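Local coordinates for protein phenylacetaldehyde dehydrogenase (Burkholderia cenocepacia, PDB 4O5H) that probably catalyses the NAD+-dependent oxidation of phenylacetaldehyde to phenylacetate, as a member of the aldehyde dehydrogenase family, at residues A[98-103]-A[225-230]; A[140-145]-A[490-495]; A[170-175]-A[499-504]; A[175-180]-A[202-207]. All coordinates share one frame; numbering follows the deposited sequence.

Two of the four contacts use strand 166-181; the other two join helices near it. From the N terminus, helix 91-107 enters first and closes interaction 1 on the end of helix 215-227. Helix 124-145 follows, its residues 140-145 meeting 490-495 in interaction 2, a loop of 344 residues. Strand 166-181 then serves two contacts that share Val175: interaction 3 pairs it antiparallel with strand 501-509, and interaction 4, parallel with strand 204-208. Interaction 4 is nested inside the loops of the other three, whereas interactions 1, 2 and 3 cross one another. Asp103 and Arg140 join interactions 1 and 2 through a salt bridge; interactions 2 and 3 both reach the second subunit.

Interaction 1. Residues A[98-103]-A[225-230]; sequences MLVLAD and QAAGFP. With EDO (1,2-ethanediol), chain H.
Helix-on-helix packing joins helix 91-107 to the C-terminal end of helix 215-227, where Val100 and Leu101 close on Ala227 and Phe229 follows in the turn beyond. Ala227 CB enters between two side chains, 3.9 Å from Val100 CG1 and 4.0 Å from Leu101 CB. The small methyl lets the backbones come near, with 5.3 Å between Leu101 CA and Ala227 CA. With CG1 anti to the backbone N (chi1 171°), Val100 also lays this branch 3.8 Å from Ala227 CA. The Phe229 ring comes near helix 91-107: Met98 CG lies in the ring plane at its edge, 3.9 Å from Phe229 CZ, while Leu101 CD2 approaches Phe229 CE2 at 4.1 Å, the two side chains crossing at about a right angle. Leu199 of helix 187-201 touches both Met98 and Phe229, adding a third helix to this apolar patch. On the exposed side, Asp103 OD2 accepts a 2.9 Å hydrogen bond from O1 of an ethanediol, probably from the crystallisation liquor, and OD1 forms a salt bridge with Arg140. Gly228, at positive phi (105°), ends helix 215-227 in a Schellman motif, a C-terminal helix cap that here turns the chain so that Phe229 packs against the neighbouring helix.

Interaction 2. Residues A[140-145]-A[490-495]; sequences RYMAGW and RELGRA
Tyr141 OH accepts a hydrogen bond from Trp145 NE1, one turn later on helix 124-145, at 3.1 Å and 162°, and the same oxygen rests against Gly493 and Arg494. The hydroxyl lies close to the indole plane, so the bond fixes both rings relative to each other. Across the contact, Tyr141 OH approaches Gly493 CA at 3.6 Å. Gly493 has positive phi and no side chain, and its backbone is also met by Met142 CE, 3.8 Å from Gly493 N and 3.9 Å from Leu492 CA. A bend at chi2 (-64°) carries the thioether tip there. Trp145 packs on Arg494: the six-membered part of its indole meets the aliphatic stem of the arginine at a slant, with Trp145 CH2 3.5 Å from Arg494 CD and Trp145 CZ2 3.8 Å from Arg494 CB. The indole and guanidinium planes are 57° apart. Between the two segments the contact is therefore van der Waals packing of rings and a methyl on backbone and methylene groups, while the one polar bond described lies within helix 124-145 and the arginine head reaches Ser152 of the second subunit by a weak bond.

Interaction 3. Residues A[170-175]-A[499-504]; sequences TRKEPV and QYTESK
Arg171 and Lys504 lie side by side and point the same way, with Arg171 CD 4.1 Å from Lys504 CD, while Glu173 crosses Lys504 obliquely and holds both cations. Glu173 OE2 takes three donors. Arg171 grips it side-on, NE at 2.8 Å and NH2 at 3.0 Å; NE meets the anti lone pair of OE2, NH2 the same side but 33° out of the carboxylate plane. Lys504 NZ comes to the syn lone pair at 2.8 Å, brought there by a bend at chi3 (-75°). The shared carboxylate would offset the repulsion between Arg171 NE and Lys504 NZ, 4.5 Å apart. Lys504 NZ also reaches backbone oxygens of Ile461 and Val458 in the second subunit. On the same face as Glu173, Glu502 sets OE1 3.8 Å from Val175 CG2; its carboxylate pairs with Arg279 and with Arg490 of the second subunit. Lys172, on the other face with Ser503, leans against Thr501, its amine going on to Asp498. Glu502 N bonds Glu173 O at 2.8 Å, and Val175 N bonds Tyr500 O at 2.9 Å. This antiparallel pairing of strands 166-181 and 501-509, packed against the second subunit, is consistent with the oligomerisation (bridging) region of aldehyde dehydrogenases.

Interaction 4. Residues A[175-180]-A[202-207]; sequences VGVVGA and GCTVVL
Val178 and Ala180 exchange backbone hydrogen bonds with Thr204 and Val206, setting strands 177-180 and 204-207 side by side and pointing the same way, their axes 21° apart. Val178 bonds strand 204-207 through both its N and its O: the N donates to Thr204 O at 2.8 Å, and the O accepts from Val206 N at 2.9 Å. Ala180 N continues the ladder to Val206 O in a nearly straight bond (171°). Where the strands begin, Thr204 N to Gly176 O is longer, 3.2 Å.

CA-H...O contacts fill in between these bonds. Val205 CA lies 3.2 Å from Val178 O, and the CA atoms of Gly179 and Leu207 make similar, longer approaches to Val206 O and Ala180 O.

Apolar contacts sort by face. On the face of Val178, Ala180, Val205 and Leu207, the Leu207 CD1 branch reaches back to Ala180 CB at 3.8 Å; helix 187-201 packs here, with Ala198 on Val205 and Ala191 on Leu207. At the start of the strands, Cys203 points toward the opposite segment, its SG 3.7 Å from Val175 CG1 and its CB near the Val178 CG2 branch.

On the other face Val177 and Thr204 cross at a slant. Thr204 OG1 sits between its own backbone N and carbonyl carbon (chi1 61°), 3.5 Å from Val177 CG2, and hydrogen-bonds Ala77 O of helix 67-82, which packs over this side.

Two parallel strands linked through helix 187-201 form a beta-alpha-beta crossover, the unit from which the Rossmann-type NAD-binding domain of aldehyde dehydrogenases is built.

Interaction 1. Residues A[98-103]-A[225-230]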
loop_
_atom_site.group_PDB
_atom_site.type_symbol
_atom_site.label_atom_id
_atom_site.label_comp_id
_atom_site.label_asym_id
_atom_site.label_seq_id
_atom_site.Cartn_x
_atom_site.Cartn_y
_atom_site.Cartn_z
ATOM N N MET A 98 -9.925 9.310 23.189
ATOM C CA MET A 98 -9.991 7.885 22.837
ATOM C C MET A 98 -10.150 7.049 24.081
ATOM O O MET A 98 -10.889 6.061 24.062
ATOM C CB MET A 98 -8.763 7.477 22.038
ATOM C CG MET A 98 -8.730 8.127 20.656
ATOM S SD MET A 98 -7.299 7.612 19.684
ATOM C CE MET A 98 -7.711 5.921 19.409
ATOM N N LEU A 99 -9.463 7.405 25.174
ATOM C CA LEU A 99 -9.588 6.641 26.426
ATOM C C LEU A 99 -10.982 6.718 27.024
ATOM O O LEU A 99 -11.527 5.719 27.530
ATOM C CB LEU A 99 -8.547 7.104 27.461
ATOM C CG LEU A 99 -7.102 6.811 27.103
ATOM C CD1 LEU A 99 -6.156 7.525 28.069
ATOM C CD2 LEU A 99 -6.837 5.317 27.105
ATOM N N VAL A 100 -11.574 7.899 26.956
ATOM C CA VAL A 100 -12.956 8.105 27.365
ATOM C C VAL A 100 -13.887 7.226 26.534
ATOM O O VAL A 100 -14.781 6.596 27.066
ATOM C CB VAL A 100 -13.364 9.600 27.225
ATOM C CG1 VAL A 100 -14.868 9.778 27.433
ATOM C CG2 VAL A 100 -12.610 10.446 28.255
ATOM N N LEU A 101 -13.670 7.179 25.237
ATOM C CA LEU A 101 -14.501 6.363 24.376
ATOM C C LEU A 101 -14.398 4.878 24.710
ATOM O O LEU A 101 -15.430 4.187 24.780
ATOM C CB LEU A 101 -14.153 6.617 22.906
ATOM C CG LEU A 101 -14.894 5.781 21.850
ATOM C CD1 LEU A 101 -16.402 5.994 21.969
ATOM C CD2 LEU A 101 -14.382 6.162 20.475
ATOM N N ALA A 102 -13.185 4.389 24.978
ATOM C CA ALA A 102 -13.042 3.002 25.375
ATOM C C ALA A 102 -13.836 2.672 26.659
ATOM O O ALA A 102 -14.467 1.624 26.744
ATOM C CB ALA A 102 -11.574 2.644 25.559
ATOM N N ASP A 103 -13.779 3.558 27.648
ATOM C CA ASP A 103 -14.581 3.369 28.862
ATOM C C ASP A 103 -16.094 3.379 28.581
ATOM O O ASP A 103 -16.829 2.588 29.151
ATOM C CB ASP A 103 -14.260 4.456 29.876
ATOM C CG ASP A 103 -12.926 4.246 30.576
ATOM O OD1 ASP A 103 -12.417 3.100 30.616
ATOM O OD2 ASP A 103 -12.417 5.264 31.152
ATOM N N GLN A 225 -19.783 10.993 20.061
ATOM C CA GLN A 225 -20.200 12.332 20.429
ATOM C C GLN A 225 -20.101 12.493 21.921
ATOM O O GLN A 225 -19.626 13.520 22.409
ATOM C CB GLN A 225 -21.641 12.644 20.011
ATOM C CG GLN A 225 -21.845 12.695 18.540
ATOM C CD GLN A 225 -23.139 13.442 18.187
ATOM O OE1 GLN A 225 -24.200 13.237 18.811
ATOM N NE2 GLN A 225 -23.046 14.313 17.193
ATOM N N ALA A 226 -20.544 11.481 22.665
ATOM C CA ALA A 226 -20.539 11.603 24.124
ATOM C C ALA A 226 -19.111 11.724 24.672
ATOM O O ALA A 226 -18.889 12.352 25.703
ATOM C CB ALA A 226 -21.274 10.445 24.738
ATOM N N ALA A 227 -18.145 11.123 23.971
ATOM C CA ALA A 227 -16.753 11.179 24.385
ATOM C C ALA A 227 -16.111 12.550 24.153
ATOM O O ALA A 227 -15.160 12.886 24.809
ATOM C CB ALA A 227 -15.926 10.077 23.722
ATOM N N GLY A 228 -16.698 13.359 23.292
ATOM C CA GLY A 228 -16.298 14.732 23.094
ATOM C C GLY A 228 -15.514 14.980 21.809
ATOM O O GLY A 228 -14.939 16.028 21.640
ATOM N N PHE A 229 -15.555 14.060 20.845
ATOM C CA PHE A 229 -14.840 14.331 19.574
ATOM C C PHE A 229 -15.461 15.496 18.811
ATOM O O PHE A 229 -16.648 15.602 18.757
ATOM C CB PHE A 229 -14.788 13.092 18.714
ATOM C CG PHE A 229 -13.844 12.030 19.258
ATOM C CD1 PHE A 229 -12.504 12.049 18.919
ATOM C CD2 PHE A 229 -14.302 11.041 20.132
ATOM C CE1 PHE A 229 -11.630 11.100 19.421
ATOM C CE2 PHE A 229 -13.430 10.106 20.673
ATOM C CZ PHE A 229 -12.101 10.117 20.296
ATOM N N PRO A 230 -14.639 16.359 18.202
ATOM C CA PRO A 230 -15.210 17.482 17.479
ATOM C C PRO A 230 -16.053 16.992 16.311
ATOM O O PRO A 230 -15.789 15.934 15.735
ATOM C CB PRO A 230 -13.973 18.213 16.957
ATOM C CG PRO A 230 -12.917 17.941 17.965
ATOM C CD PRO A 230 -13.194 16.533 18.422
HETATM C C1 EDO H . -9.687 3.849 32.774
HETATM O O1 EDO H . -9.615 4.613 31.548
HETATM C C2 EDO H . -9.627 2.321 32.563
HETATM O O2 EDO H . -10.819 1.579 32.977
#

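Interaction 2. Residues A[140-145]-A[490-495]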
loop_
_atom_site.group_PDB
_atom_site.type_symbol
_atom_site.label_atom_id
_atom_site.label_comp_id
_atom_site.label_asym_id
_atom_site.label_seq_id
_atom_site.Cartn_x
_atom_site.Cartn_y
_atom_site.Cartn_z
ATOM N N ARG A 140 -8.555 1.728 23.278
ATOM C CA ARG A 140 -7.620 2.004 24.385
ATOM C C ARG A 140 -6.154 1.810 23.932
ATOM O O ARG A 140 -5.283 2.669 24.187
ATOM C CB ARG A 140 -7.927 1.110 25.610
ATOM C CG ARG A 140 -7.000 1.391 26.797
ATOM C CD ARG A 140 -7.501 0.737 28.057
ATOM N NE ARG A 140 -8.792 1.248 28.466
ATOM C CZ ARG A 140 -9.904 0.522 28.572
ATOM N NH1 ARG A 140 -9.927 -0.770 28.296
ATOM N NH2 ARG A 140 -11.046 1.096 28.966
ATOM N N TYR A 141 -5.894 0.677 23.263
ATOM C CA TYR A 141 -4.536 0.368 22.771
ATOM C C TYR A 141 -4.049 1.496 21.846
ATOM O O TYR A 141 -2.957 2.066 22.034
ATOM C CB TYR A 141 -4.522 -0.984 22.084
ATOM C CG TYR A 141 -3.225 -1.321 21.373
ATOM C CD1 TYR A 141 -2.174 -1.879 22.046
ATOM C CD2 TYR A 141 -3.040 -0.980 20.035
ATOM C CE1 TYR A 141 -0.974 -2.150 21.402
ATOM C CE2 TYR A 141 -1.840 -1.218 19.387
ATOM C CZ TYR A 141 -0.817 -1.828 20.081
ATOM O OH TYR A 141 0.394 -2.061 19.433
ATOM N N MET A 142 -4.885 1.877 20.872
ATOM C CA MET A 142 -4.498 2.923 19.927
ATOM C C MET A 142 -4.389 4.308 20.567
ATOM O O MET A 142 -3.591 5.122 20.141
ATOM C CB MET A 142 -5.484 2.940 18.737
ATOM C CG MET A 142 -5.507 1.637 17.921
ATOM S SD MET A 142 -3.933 1.321 17.109
ATOM C CE MET A 142 -4.174 -0.399 16.672
ATOM N N ALA A 143 -5.208 4.574 21.577
ATOM C CA ALA A 143 -5.088 5.795 22.338
ATOM C C ALA A 143 -3.654 6.015 22.804
ATOM O O ALA A 143 -3.102 7.136 22.732
ATOM C CB ALA A 143 -6.010 5.803 23.547
ATOM N N GLY A 144 -3.041 4.954 23.248
ATOM C CA GLY A 144 -1.672 5.039 23.732
ATOM C C GLY A 144 -0.669 5.331 22.622
ATOM O O GLY A 144 0.410 5.842 22.924
ATOM N N TRP A 145 -0.986 4.994 21.351
ATOM C CA TRP A 145 -0.114 5.379 20.252
ATOM C C TRP A 145 -0.188 6.860 19.922
ATOM O O TRP A 145 0.774 7.389 19.348
ATOM C CB TRP A 145 -0.367 4.578 18.948
ATOM C CG TRP A 145 0.311 3.237 18.959
ATOM C CD1 TRP A 145 -0.271 2.053 18.917
ATOM C CD2 TRP A 145 1.725 2.986 19.055
ATOM N NE1 TRP A 145 0.667 1.034 18.952
ATOM C CE2 TRP A 145 1.906 1.590 19.023
ATOM C CE3 TRP A 145 2.837 3.804 19.094
ATOM C CZ2 TRP A 145 3.149 0.997 19.130
ATOM C CZ3 TRP A 145 4.060 3.239 19.228
ATOM C CH2 TRP A 145 4.220 1.842 19.214
ATOM N N ARG A 490 -2.000 -3.818 6.645
ATOM C CA ARG A 490 -2.172 -4.475 7.935
ATOM C C ARG A 490 -3.097 -3.693 8.859
ATOM O O ARG A 490 -3.134 -2.431 8.834
ATOM C CB ARG A 490 -0.837 -4.687 8.595
ATOM C CG ARG A 490 0.092 -5.644 7.867
ATOM C CD ARG A 490 -0.457 -7.078 7.813
ATOM N NE ARG A 490 0.398 -8.042 7.120
ATOM C CZ ARG A 490 0.286 -8.409 5.833
ATOM N NH1 ARG A 490 -0.648 -7.907 5.030
ATOM N NH2 ARG A 490 1.123 -9.297 5.329
ATOM N N GLU A 491 -3.921 -4.442 9.599
ATOM C CA GLU A 491 -4.713 -3.903 10.686
ATOM C C GLU A 491 -3.967 -4.158 11.967
ATOM O O GLU A 491 -3.217 -5.105 12.044
ATOM C CB GLU A 491 -6.046 -4.636 10.796
ATOM C CG GLU A 491 -6.973 -4.583 9.570
ATOM C CD GLU A 491 -7.847 -3.353 9.510
ATOM O OE1 GLU A 491 -7.413 -2.276 10.004
ATOM O OE2 GLU A 491 -8.960 -3.463 8.928
ATOM N N LEU A 492 -4.223 -3.332 12.987
ATOM C CA LEU A 492 -3.729 -3.527 14.366
ATOM C C LEU A 492 -2.230 -3.345 14.527
ATOM O O LEU A 492 -1.474 -3.253 13.573
ATOM C CB LEU A 492 -4.190 -4.874 14.921
ATOM C CG LEU A 492 -5.704 -5.122 14.879
ATOM C CD1 LEU A 492 -6.025 -6.515 15.407
ATOM C CD2 LEU A 492 -6.414 -4.097 15.741
ATOM N N GLY A 493 -1.809 -3.270 15.784
ATOM C CA GLY A 493 -0.400 -3.137 16.119
ATOM C C GLY A 493 0.200 -1.799 15.791
ATOM O O GLY A 493 -0.482 -0.849 15.374
ATOM N N ARG A 494 1.505 -1.726 15.966
ATOM C CA ARG A 494 2.272 -0.588 15.494
ATOM C C ARG A 494 2.125 -0.414 13.987
ATOM O O ARG A 494 2.122 0.719 13.482
ATOM C CB ARG A 494 3.751 -0.789 15.840
ATOM C CG ARG A 494 4.609 0.407 15.549
ATOM C CD ARG A 494 5.823 0.363 16.453
ATOM N NE ARG A 494 6.547 -0.881 16.257
ATOM C CZ ARG A 494 7.436 -1.068 15.288
ATOM N NH1 ARG A 494 7.705 -0.089 14.419
ATOM N NH2 ARG A 494 8.086 -2.232 15.184
ATOM N N ALA A 495 2.002 -1.513 13.265
ATOM C CA ALA A 495 1.926 -1.447 11.790
ATOM C C ALA A 495 0.796 -0.552 11.305
ATOM O O ALA A 495 0.977 0.257 10.390
ATOM C CB ALA A 495 1.809 -2.836 11.198
#

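Interaction 3. Residues A[170-175]-A[499-504]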
loop_
_atom_site.group_PDB
_atom_site.type_symbol
_atom_site.label_atom_id
_atom_site.label_comp_id
_atom_site.label_asym_id
_atom_site.label_seq_id
_atom_site.Cartn_x
_atom_site.Cartn_y
_atom_site.Cartn_z
ATOM N N THR A 170 12.542 12.856 9.425
ATOM C CA THR A 170 11.234 12.520 8.917
ATOM C C THR A 170 10.164 12.903 9.941
ATOM O O THR A 170 10.397 12.864 11.177
ATOM C CB THR A 170 11.086 11.031 8.528
ATOM O OG1 THR A 170 11.243 10.222 9.691
ATOM C CG2 THR A 170 12.124 10.640 7.486
ATOM N N ARG A 171 9.023 13.325 9.423
ATOM C CA ARG A 171 7.808 13.614 10.187
ATOM C C ARG A 171 6.764 12.669 9.774
ATOM O O ARG A 171 6.656 12.332 8.579
ATOM C CB ARG A 171 7.191 14.924 9.773
ATOM C CG ARG A 171 7.912 16.132 10.197
ATOM C CD ARG A 171 7.391 17.401 9.512
ATOM N NE ARG A 171 5.956 17.602 9.557
ATOM C CZ ARG A 171 5.263 18.106 10.567
ATOM N NH1 ARG A 171 5.851 18.521 11.684
ATOM N NH2 ARG A 171 3.962 18.208 10.448
ATOM N N LYS A 172 5.947 12.228 10.715
ATOM C CA LYS A 172 4.843 11.382 10.351
ATOM C C LYS A 172 3.594 12.234 10.460
ATOM O O LYS A 172 3.332 12.786 11.512
ATOM C CB LYS A 172 4.828 10.120 11.213
ATOM C CG LYS A 172 5.952 9.188 10.851
ATOM C CD LYS A 172 5.793 7.846 11.527
ATOM C CE LYS A 172 6.962 6.936 11.172
ATOM N NZ LYS A 172 6.932 5.774 12.123
ATOM N N GLU A 173 2.921 12.469 9.344
ATOM C CA GLU A 173 1.745 13.308 9.355
ATOM C C GLU A 173 0.542 12.405 9.183
ATOM O O GLU A 173 0.667 11.322 8.632
ATOM C CB GLU A 173 1.841 14.309 8.221
ATOM C CG GLU A 173 3.098 15.184 8.368
ATOM C CD GLU A 173 3.187 16.287 7.331
ATOM O OE1 GLU A 173 2.538 16.169 6.277
ATOM O OE2 GLU A 173 3.941 17.266 7.588
ATOM N N PRO A 174 -0.613 12.807 9.690
ATOM C CA PRO A 174 -1.800 11.988 9.396
ATOM C C PRO A 174 -2.017 11.884 7.882
ATOM O O PRO A 174 -1.790 12.847 7.162
ATOM C CB PRO A 174 -2.961 12.757 10.034
ATOM C CG PRO A 174 -2.407 14.044 10.507
ATOM C CD PRO A 174 -0.921 14.012 10.441
ATOM N N VAL A 175 -2.460 10.729 7.415
ATOM C CA VAL A 175 -2.665 10.585 5.975
ATOM C C VAL A 175 -3.730 11.570 5.504
ATOM O O VAL A 175 -3.677 12.029 4.373
ATOM C CB VAL A 175 -2.885 9.126 5.561
ATOM C CG1 VAL A 175 -4.215 8.566 6.073
ATOM C CG2 VAL A 175 -2.750 8.970 4.063
ATOM N N GLN A 499 0.554 2.951 8.870
ATOM C CA GLN A 499 -0.237 2.985 7.647
ATOM C C GLN A 499 -1.327 4.051 7.608
ATOM O O GLN A 499 -1.961 4.232 6.578
ATOM C CB GLN A 499 -0.809 1.588 7.381
ATOM C CG GLN A 499 0.340 0.587 7.126
ATOM C CD GLN A 499 -0.131 -0.813 6.712
ATOM O OE1 GLN A 499 -1.274 -0.976 6.263
ATOM N NE2 GLN A 499 0.750 -1.818 6.871
ATOM N N TYR A 500 -1.575 4.728 8.723
ATOM C CA TYR A 500 -2.480 5.898 8.735
ATOM C C TYR A 500 -1.686 7.214 8.783
ATOM O O TYR A 500 -2.255 8.287 8.992
ATOM C CB TYR A 500 -3.448 5.823 9.906
ATOM C CG TYR A 500 -4.650 4.933 9.653
ATOM C CD1 TYR A 500 -4.527 3.552 9.622
ATOM C CD2 TYR A 500 -5.901 5.476 9.472
ATOM C CE1 TYR A 500 -5.628 2.726 9.383
ATOM C CE2 TYR A 500 -7.021 4.660 9.253
ATOM C CZ TYR A 500 -6.863 3.279 9.204
ATOM O OH TYR A 500 -7.972 2.494 8.980
ATOM N N THR A 501 -0.362 7.116 8.608
ATOM C CA THR A 501 0.469 8.275 8.468
ATOM C C THR A 501 1.123 8.319 7.089
ATOM O O THR A 501 1.199 7.320 6.401
ATOM C CB THR A 501 1.586 8.338 9.509
ATOM O OG1 THR A 501 2.508 7.282 9.295
ATOM C CG2 THR A 501 1.034 8.292 10.906
ATOM N N GLU A 502 1.540 9.530 6.707
ATOM C CA GLU A 502 2.272 9.792 5.489
ATOM C C GLU A 502 3.597 10.426 5.930
ATOM O O GLU A 502 3.615 11.339 6.747
ATOM C CB GLU A 502 1.469 10.743 4.598
ATOM C CG GLU A 502 2.046 10.947 3.195
ATOM C CD GLU A 502 1.702 9.875 2.208
ATOM O OE1 GLU A 502 0.632 9.249 2.362
ATOM O OE2 GLU A 502 2.453 9.714 1.212
ATOM N N SER A 503 4.712 9.877 5.451
ATOM C CA SER A 503 6.018 10.299 5.898
ATOM C C SER A 503 6.480 11.499 5.065
ATOM O O SER A 503 6.362 11.502 3.829
ATOM C CB SER A 503 6.997 9.136 5.745
ATOM O OG SER A 503 8.263 9.431 6.291
ATOM N N LYS A 504 6.962 12.532 5.726
ATOM C CA LYS A 504 7.553 13.691 5.072
ATOM C C LYS A 504 9.016 13.759 5.474
ATOM O O LYS A 504 9.322 13.909 6.666
ATOM C CB LYS A 504 6.819 14.982 5.472
ATOM C CG LYS A 504 7.468 16.282 4.965
ATOM C CD LYS A 504 6.753 17.533 5.444
ATOM C CE LYS A 504 5.457 17.755 4.705
ATOM N NZ LYS A 504 4.608 18.792 5.388
HETATM O O HOH W 1 1.384 18.120 4.713
HETATM O O HOH W 2 -1.552 11.702 2.343
#

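Interaction 4. Residues A[175-180]-A[202-207]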
loop_
_atom_site.group_PDB
_atom_site.type_symbol
_atom_site.label_atom_id
_atom_site.label_comp_id
_atom_site.label_asym_id
_atom_site.label_seq_id
_atom_site.Cartn_x
_atom_site.Cartn_y
_atom_site.Cartn_z
ATOM N N VAL A 175 -2.460 10.729 7.415
ATOM C CA VAL A 175 -2.665 10.585 5.975
ATOM C C VAL A 175 -3.730 11.570 5.504
ATOM O O VAL A 175 -3.677 12.029 4.373
ATOM C CB VAL A 175 -2.885 9.126 5.561
ATOM C CG1 VAL A 175 -4.215 8.566 6.073
ATOM C CG2 VAL A 175 -2.750 8.970 4.063
ATOM N N GLY A 176 -4.702 11.870 6.386
ATOM C CA GLY A 176 -5.754 12.828 6.089
ATOM C C GLY A 176 -7.162 12.331 6.361
ATOM O O GLY A 176 -7.464 11.877 7.457
ATOM N N VAL A 177 -8.012 12.406 5.352
ATOM C CA VAL A 177 -9.376 11.942 5.448
ATOM C C VAL A 177 -9.438 10.470 4.999
ATOM O O VAL A 177 -8.996 10.113 3.901
ATOM C CB VAL A 177 -10.286 12.800 4.562
ATOM C CG1 VAL A 177 -11.693 12.270 4.559
ATOM C CG2 VAL A 177 -10.281 14.262 5.033
ATOM N N VAL A 178 -10.005 9.623 5.834
ATOM C CA VAL A 178 -10.066 8.196 5.576
ATOM C C VAL A 178 -11.494 7.786 5.305
ATOM O O VAL A 178 -12.394 8.036 6.128
ATOM C CB VAL A 178 -9.533 7.414 6.782
ATOM C CG1 VAL A 178 -9.618 5.912 6.554
ATOM C CG2 VAL A 178 -8.090 7.815 7.084
ATOM N N GLY A 179 -11.719 7.150 4.169
ATOM C CA GLY A 179 -12.955 6.445 3.922
ATOM C C GLY A 179 -12.811 4.974 4.361
ATOM O O GLY A 179 -11.855 4.276 3.965
ATOM N N ALA A 180 -13.708 4.517 5.210
ATOM C CA ALA A 180 -13.645 3.158 5.754
ATOM C C ALA A 180 -14.931 2.405 5.443
ATOM O O ALA A 180 -16.031 2.880 5.777
ATOM C CB ALA A 180 -13.441 3.212 7.255
ATOM N N GLY A 202 -4.634 11.398 14.068
ATOM C CA GLY A 202 -5.127 12.746 13.721
ATOM C C GLY A 202 -5.873 12.801 12.398
ATOM O O GLY A 202 -6.172 13.877 11.896
ATOM N N CYS A 203 -6.200 11.648 11.839
ATOM C CA CYS A 203 -7.055 11.610 10.641
ATOM C C CYS A 203 -8.532 11.964 10.998
ATOM O O CYS A 203 -8.887 12.011 12.196
ATOM C CB CYS A 203 -7.015 10.216 10.034
ATOM S SG CYS A 203 -5.390 9.699 9.413
ATOM N N THR A 204 -9.356 12.144 9.975
ATOM C CA THR A 204 -10.807 12.154 10.131
ATOM C C THR A 204 -11.360 11.053 9.265
ATOM O O THR A 204 -10.626 10.496 8.435
ATOM C CB THR A 204 -11.447 13.527 9.759
ATOM O OG1 THR A 204 -11.182 13.839 8.393
ATOM C CG2 THR A 204 -10.890 14.591 10.637
ATOM N N VAL A 205 -12.626 10.682 9.467
ATOM C CA VAL A 205 -13.139 9.430 8.941
ATOM C C VAL A 205 -14.570 9.556 8.469
ATOM O O VAL A 205 -15.401 10.146 9.153
ATOM C CB VAL A 205 -13.191 8.328 10.038
ATOM C CG1 VAL A 205 -13.531 6.960 9.441
ATOM C CG2 VAL A 205 -11.874 8.166 10.735
ATOM N N VAL A 206 -14.855 8.988 7.301
ATOM C CA VAL A 206 -16.198 8.665 6.889
ATOM C C VAL A 206 -16.323 7.132 6.918
ATOM O O VAL A 206 -15.658 6.431 6.152
ATOM C CB VAL A 206 -16.522 9.196 5.494
ATOM C CG1 VAL A 206 -17.952 8.854 5.112
ATOM C CG2 VAL A 206 -16.295 10.701 5.434
ATOM N N LEU A 207 -17.201 6.636 7.778
ATOM C CA LEU A 207 -17.440 5.200 7.921
ATOM C C LEU A 207 -18.731 4.777 7.222
ATOM O O LEU A 207 -19.766 5.427 7.393
ATOM C CB LEU A 207 -17.579 4.823 9.396
ATOM C CG LEU A 207 -17.822 3.318 9.640
ATOM C CD1 LEU A 207 -16.566 2.516 9.337
ATOM C CD2 LEU A 207 -18.270 3.045 11.048
#